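Local coordinates for putative RNase YutE (Bacillus subtilis subsp. subtilis str. 168, PDB 1YLM) that probably acts as the RNase toxin of a HepT-family type VII toxin-antitoxin system and is probably neutralised by its cognate antitoxin YutD, at the interface of chains A and B. Residues are numbered along the deposited sequence; one frame, centred on the assembly and turned at random. Chains: chain A/B, hypothetical protein BSU32300.

All three contacts belong to the homodimer interface, where helix 32-59 of one subunit meets its counterpart in the other. Contact 1 and contact 3 have centres about 6 Å apart and share A:Trp29, A:Ala37 and B:Ile33. Contact 2 lies about 7 Å from contact 3, with A:Ile41 and B:Leu36 in common, and about 10 Å from contact 1. Contact 3 thus joins a mainly apolar edge at contact 1 to a partly polar one at contact 2. Contact 2 has its centre about 13 Å from A:Arg96, assigned as an active-site residue by similarity, against about 16 Å for contact 3 and 19 Å for contact 1.

Contact 1: the interface of chains A and B. Residues chain A 25, 27, 29, 37; chain B 33.
The loop between helices 6-23 and 32-59 of chain A, together with A:Ala37 on the second of those helices, forms a small, mostly apolar socket for B:Ile33. The branches of B:Ile33 divide the work. Its CG2 methyl rests on the methyl of A:Ala37, with CG2 to CB at 3.6 Å. The other branch, with CG1 placed anti to the carbonyl carbon (chi1 -60°), extends toward the loop. There the side chains of B:Ile33 and A:Thr27 meet tip to tip, CG1 lying 3.6 Å from the hydroxyl oxygen OG1. At the end of the same branch, the CD1 methyl reaches the rim of the indole, 3.7 Å from CH2 of A:Trp29, the two side chains crossing at about a right angle. The loop braces its own half of the socket. A:Thr27 lays its CB over the centre of the indole, 3.7 Å above the plane, on the face toward which B:Ile33 CD1 also approaches. Its OG1 is hydrogen-bonded to OG of A:Ser25 at 3.1 Å, a second-shell link likely to fix the rotation of the threonine. The socket lies where the loop leads into helix 32-59, and it receives a residue from the first turn of the partner's equivalent helix.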
# COMPACT_ATOMS: atom_id res chain seq x y z
N SER A 25 2.83 20.62 3.37
CA SER A 25 2.26 21.59 2.42
C SER A 25 0.84 22.06 2.78
O SER A 25 0.16 21.45 3.62
CB SER A 25 2.24 21.00 1.00
OG SER A 25 1.13 20.13 0.80
N THR A 27 -2.45 21.82 2.05
CA THR A 27 -3.56 21.00 1.52
C THR A 27 -4.56 21.09 2.69
O THR A 27 -4.14 20.90 3.83
CB THR A 27 -3.04 19.59 1.21
OG1 THR A 27 -1.88 19.72 0.37
CG2 THR A 27 -4.06 18.77 0.50
N TRP A 29 -6.42 18.25 3.69
CA TRP A 29 -6.40 16.81 3.96
C TRP A 29 -7.79 16.26 4.24
O TRP A 29 -7.96 15.07 4.47
CB TRP A 29 -5.46 16.51 5.13
CG TRP A 29 -4.08 17.01 4.90
CD1 TRP A 29 -3.43 17.97 5.61
CD2 TRP A 29 -3.17 16.59 3.87
NE1 TRP A 29 -2.17 18.18 5.10
CE2 TRP A 29 -1.98 17.33 4.04
CE3 TRP A 29 -3.24 15.66 2.83
CZ2 TRP A 29 -0.87 17.17 3.20
CZ3 TRP A 29 -2.14 15.50 2.00
CH2 TRP A 29 -0.97 16.24 2.19
N ALA A 37 -4.80 11.02 -0.47
CA ALA A 37 -3.39 11.42 -0.62
C ALA A 37 -2.62 11.22 0.68
O ALA A 37 -1.48 10.77 0.67
CB ALA A 37 -3.27 12.87 -1.09
N ILE B 33 -0.57 16.32 -5.04
CA ILE B 33 -1.59 15.67 -4.19
C ILE B 33 -2.44 14.70 -5.01
O ILE B 33 -2.71 13.59 -4.57
CB ILE B 33 -2.43 16.73 -3.44
CG1 ILE B 33 -1.52 17.58 -2.53
CG2 ILE B 33 -3.63 16.10 -2.68
CD1 ILE B 33 -0.67 16.79 -1.49

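Contact 2: the interface of chains A and B. Residues chain A 19, 22, 40-41, 44; chain B 36, 39, 103.
With CG anti to the backbone N (chi1 -175°) and a bend at chi2, A:Arg40 swings its guanidinium group toward B:Gln39, whose chain runs extended beyond CG to offer its amide oxygen. A:Arg40 NE donates to OE1 of B:Gln39 at 2.9 Å, meeting a lone pair in the carbonyl plane of that oxygen, which sits somewhat out of the guanidinium plane. The angle at the hydrogen is 147°, and the guanidinium and amide planes stand nearly perpendicular, 87° apart. A water reinforces the link: it lies 2.9 Å from A:Arg40 NH2, 3.0 Å from B:Gln39 OE1 and 2.8 Å from the backbone O of B:Tyr103, tying the arginine to two segments of the partner. A:Leu44 backs one guanidinium face with CD2, offset toward the rim, and the same methyl packs 3.7 Å from CB of B:Tyr103. Beside this polar group, B:Leu36 CD1 approaches CG1 of A:Ile41 at 3.6 Å and also meets A:Leu22, whereas B:Leu36 CD2 lies against A:Gln19 and 3.7 Å from CG of A:Arg40. In the fold, helices 6-23 and 32-59 of one subunit face helix 32-59 and the 3-10 helix 103-105 of the other. B:Tyr103 ends the segment assigned by similarity to the RX(4)HXY motif, which has B:Gln101 in the histidine position here.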
# COMPACT_ATOMS: atom_id res chain seq x y z
N GLN A 19 8.01 13.31 -0.04
CA GLN A 19 6.68 13.02 0.51
C GLN A 19 6.45 13.80 1.82
O GLN A 19 5.34 14.31 2.07
CB GLN A 19 6.44 11.53 0.75
CG GLN A 19 6.79 10.52 -0.39
CD GLN A 19 6.53 11.03 -1.80
OE1 GLN A 19 7.44 11.06 -2.64
NE2 GLN A 19 5.31 11.41 -2.08
N LEU A 22 5.60 17.30 1.03
CA LEU A 22 4.22 17.37 0.57
C LEU A 22 3.28 17.34 1.77
O LEU A 22 2.29 18.09 1.81
CB LEU A 22 3.90 16.23 -0.41
CG LEU A 22 4.58 16.35 -1.77
CD1 LEU A 22 4.25 15.16 -2.66
CD2 LEU A 22 4.19 17.66 -2.47
N ARG A 40 -1.71 7.63 1.22
CA ARG A 40 -0.57 7.24 0.41
C ARG A 40 0.74 7.75 1.00
O ARG A 40 1.72 7.00 1.08
CB ARG A 40 -0.73 7.73 -1.04
CG ARG A 40 0.39 7.26 -1.99
CD ARG A 40 0.40 5.77 -2.16
NE ARG A 40 1.43 5.34 -3.10
CZ ARG A 40 1.76 4.07 -3.30
NH1 ARG A 40 1.17 3.10 -2.60
NH2 ARG A 40 2.70 3.76 -4.18
N ILE A 41 0.76 9.01 1.44
CA ILE A 41 1.93 9.58 2.10
C ILE A 41 2.35 8.75 3.33
O ILE A 41 3.53 8.38 3.47
CB ILE A 41 1.71 11.06 2.51
CG1 ILE A 41 1.65 11.97 1.27
CG2 ILE A 41 2.84 11.51 3.46
CD1 ILE A 41 1.21 13.38 1.58
N LEU A 44 3.84 5.46 2.19
CA LEU A 44 5.18 5.70 1.64
C LEU A 44 6.25 6.03 2.69
O LEU A 44 7.36 5.51 2.61
CB LEU A 44 5.15 6.75 0.53
CG LEU A 44 4.33 6.35 -0.71
CD1 LEU A 44 4.22 7.52 -1.68
CD2 LEU A 44 4.88 5.08 -1.39
N LEU B 36 -0.81 11.34 -5.67
CA LEU B 36 -0.78 10.48 -4.48
C LEU B 36 -2.15 9.84 -4.25
O LEU B 36 -2.23 8.67 -3.91
CB LEU B 36 -0.38 11.28 -3.25
CG LEU B 36 1.10 11.66 -3.16
CD1 LEU B 36 1.20 12.86 -2.24
CD2 LEU B 36 1.95 10.49 -2.68
N GLN B 39 -2.74 7.00 -6.74
CA GLN B 39 -1.98 5.81 -6.28
C GLN B 39 -2.73 5.06 -5.18
O GLN B 39 -2.81 3.83 -5.22
CB GLN B 39 -0.58 6.18 -5.80
CG GLN B 39 0.33 6.65 -6.96
CD GLN B 39 1.67 7.20 -6.51
OE1 GLN B 39 2.07 7.05 -5.35
NE2 GLN B 39 2.37 7.84 -7.43
N TYR B 103 7.78 1.28 -5.26
CA TYR B 103 7.02 2.54 -5.25
C TYR B 103 7.82 3.74 -5.75
O TYR B 103 7.22 4.77 -6.11
CB TYR B 103 6.41 2.78 -3.86
CG TYR B 103 7.44 2.64 -2.74
CD1 TYR B 103 8.29 3.70 -2.42
CD2 TYR B 103 7.56 1.45 -2.03
CE1 TYR B 103 9.25 3.58 -1.42
CE2 TYR B 103 8.50 1.32 -1.01
CZ TYR B 103 9.34 2.39 -0.71
OH TYR B 103 10.27 2.26 0.28
O HOH W 1 4.69 5.64 -5.15

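Contact 3: the interface of chains A and B. Residues chain A 29, 33, 36-37, 41; chain B 33, 36-37.
At A:Ala37 and B:Ala37 the two helices 32-59 come together backbone to backbone, with helical phi/psi values in both chains and CA to CA of the paired alanines at 4.0 Å. Such an approach illustrates how a small residue, repeated by two-fold symmetry, lets a pair of helices meet closely. The neighbouring side chains fit around this point. In A:Ile33, with CG1 beside the backbone N (chi1 -55°), the CG2 branch points away from that N onto the methyl of B:Ala37, A:Ile33 CG2 lying 3.5 Å from B:Ala37 CB. B:Ala37 CB also lies 3.7 Å from the backbone O of A:Ile33, off to one side of that carbonyl. This pairing is the twin of the one made by B:Ile33 with A:Ala37. About a turn after the isoleucines, and next to the alanines in sequence, the leucines pack through their CB atoms: CB of A:Leu36 lies 4.0 Å from CA of B:Ala37, and CB of B:Leu36 lies 3.9 Å from CB of A:Ala37. The forked end of B:Leu36 continues past the alanine toward A:Ile41, so its stem and its tip touch successive turns of the opposing helix. Together the isoleucines, leucines and alanines make an interlocked apolar core around this close backbone approach, and each chain supplies the same set of groups. As part of the homodimer interface, this core contributes to holding the subunits together and probably to setting the spacing of the two helices.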
# COMPACT_ATOMS: atom_id res chain seq x y z
N TRP A 29 -6.42 18.25 3.69
CA TRP A 29 -6.40 16.81 3.96
C TRP A 29 -7.79 16.26 4.24
O TRP A 29 -7.96 15.07 4.47
CB TRP A 29 -5.46 16.51 5.13
CG TRP A 29 -4.08 17.01 4.90
CD1 TRP A 29 -3.43 17.97 5.61
CD2 TRP A 29 -3.17 16.59 3.87
NE1 TRP A 29 -2.17 18.18 5.10
CE2 TRP A 29 -1.98 17.33 4.04
CE3 TRP A 29 -3.24 15.66 2.83
CZ2 TRP A 29 -0.87 17.17 3.20
CZ3 TRP A 29 -2.14 15.50 2.00
CH2 TRP A 29 -0.97 16.24 2.19
N ILE A 33 -10.24 13.54 -1.73
CA ILE A 33 -8.94 13.43 -2.39
C ILE A 33 -7.81 13.65 -1.38
O ILE A 33 -6.81 12.92 -1.39
CB ILE A 33 -8.84 14.40 -3.60
CG1 ILE A 33 -9.99 14.15 -4.58
CG2 ILE A 33 -7.46 14.31 -4.27
CD1 ILE A 33 -10.29 12.69 -4.93
N LEU A 36 -7.25 10.48 0.77
CA LEU A 36 -6.60 9.44 0.00
C LEU A 36 -5.12 9.75 -0.16
O LEU A 36 -4.29 8.86 0.01
CB LEU A 36 -7.26 9.33 -1.36
CG LEU A 36 -8.62 8.62 -1.39
CD1 LEU A 36 -9.24 8.93 -2.75
CD2 LEU A 36 -8.44 7.11 -1.19
N ALA A 37 -4.80 11.02 -0.47
CA ALA A 37 -3.39 11.42 -0.62
C ALA A 37 -2.62 11.22 0.68
O ALA A 37 -1.48 10.77 0.67
CB ALA A 37 -3.27 12.87 -1.09
N ILE A 41 0.76 9.01 1.44
CA ILE A 41 1.93 9.58 2.10
C ILE A 41 2.35 8.75 3.33
O ILE A 41 3.53 8.38 3.47
CB ILE A 41 1.71 11.06 2.51
CG1 ILE A 41 1.65 11.97 1.27
CG2 ILE A 41 2.84 11.51 3.46
CD1 ILE A 41 1.21 13.38 1.58
N ILE B 33 -0.57 16.32 -5.04
CA ILE B 33 -1.59 15.67 -4.19
C ILE B 33 -2.44 14.70 -5.01
O ILE B 33 -2.71 13.59 -4.57
CB ILE B 33 -2.43 16.73 -3.44
CG1 ILE B 33 -1.52 17.58 -2.53
CG2 ILE B 33 -3.63 16.10 -2.68
CD1 ILE B 33 -0.67 16.79 -1.49
N LEU B 36 -0.81 11.34 -5.67
CA LEU B 36 -0.78 10.48 -4.48
C LEU B 36 -2.15 9.84 -4.25
O LEU B 36 -2.23 8.67 -3.91
CB LEU B 36 -0.38 11.28 -3.25
CG LEU B 36 1.10 11.66 -3.16
CD1 LEU B 36 1.20 12.86 -2.24
CD2 LEU B 36 1.95 10.49 -2.68
N ALA B 37 -3.20 10.63 -4.44
CA ALA B 37 -4.57 10.17 -4.25
C ALA B 37 -4.85 9.03 -5.23
O ALA B 37 -5.41 8.01 -4.85
CB ALA B 37 -5.56 11.33 -4.45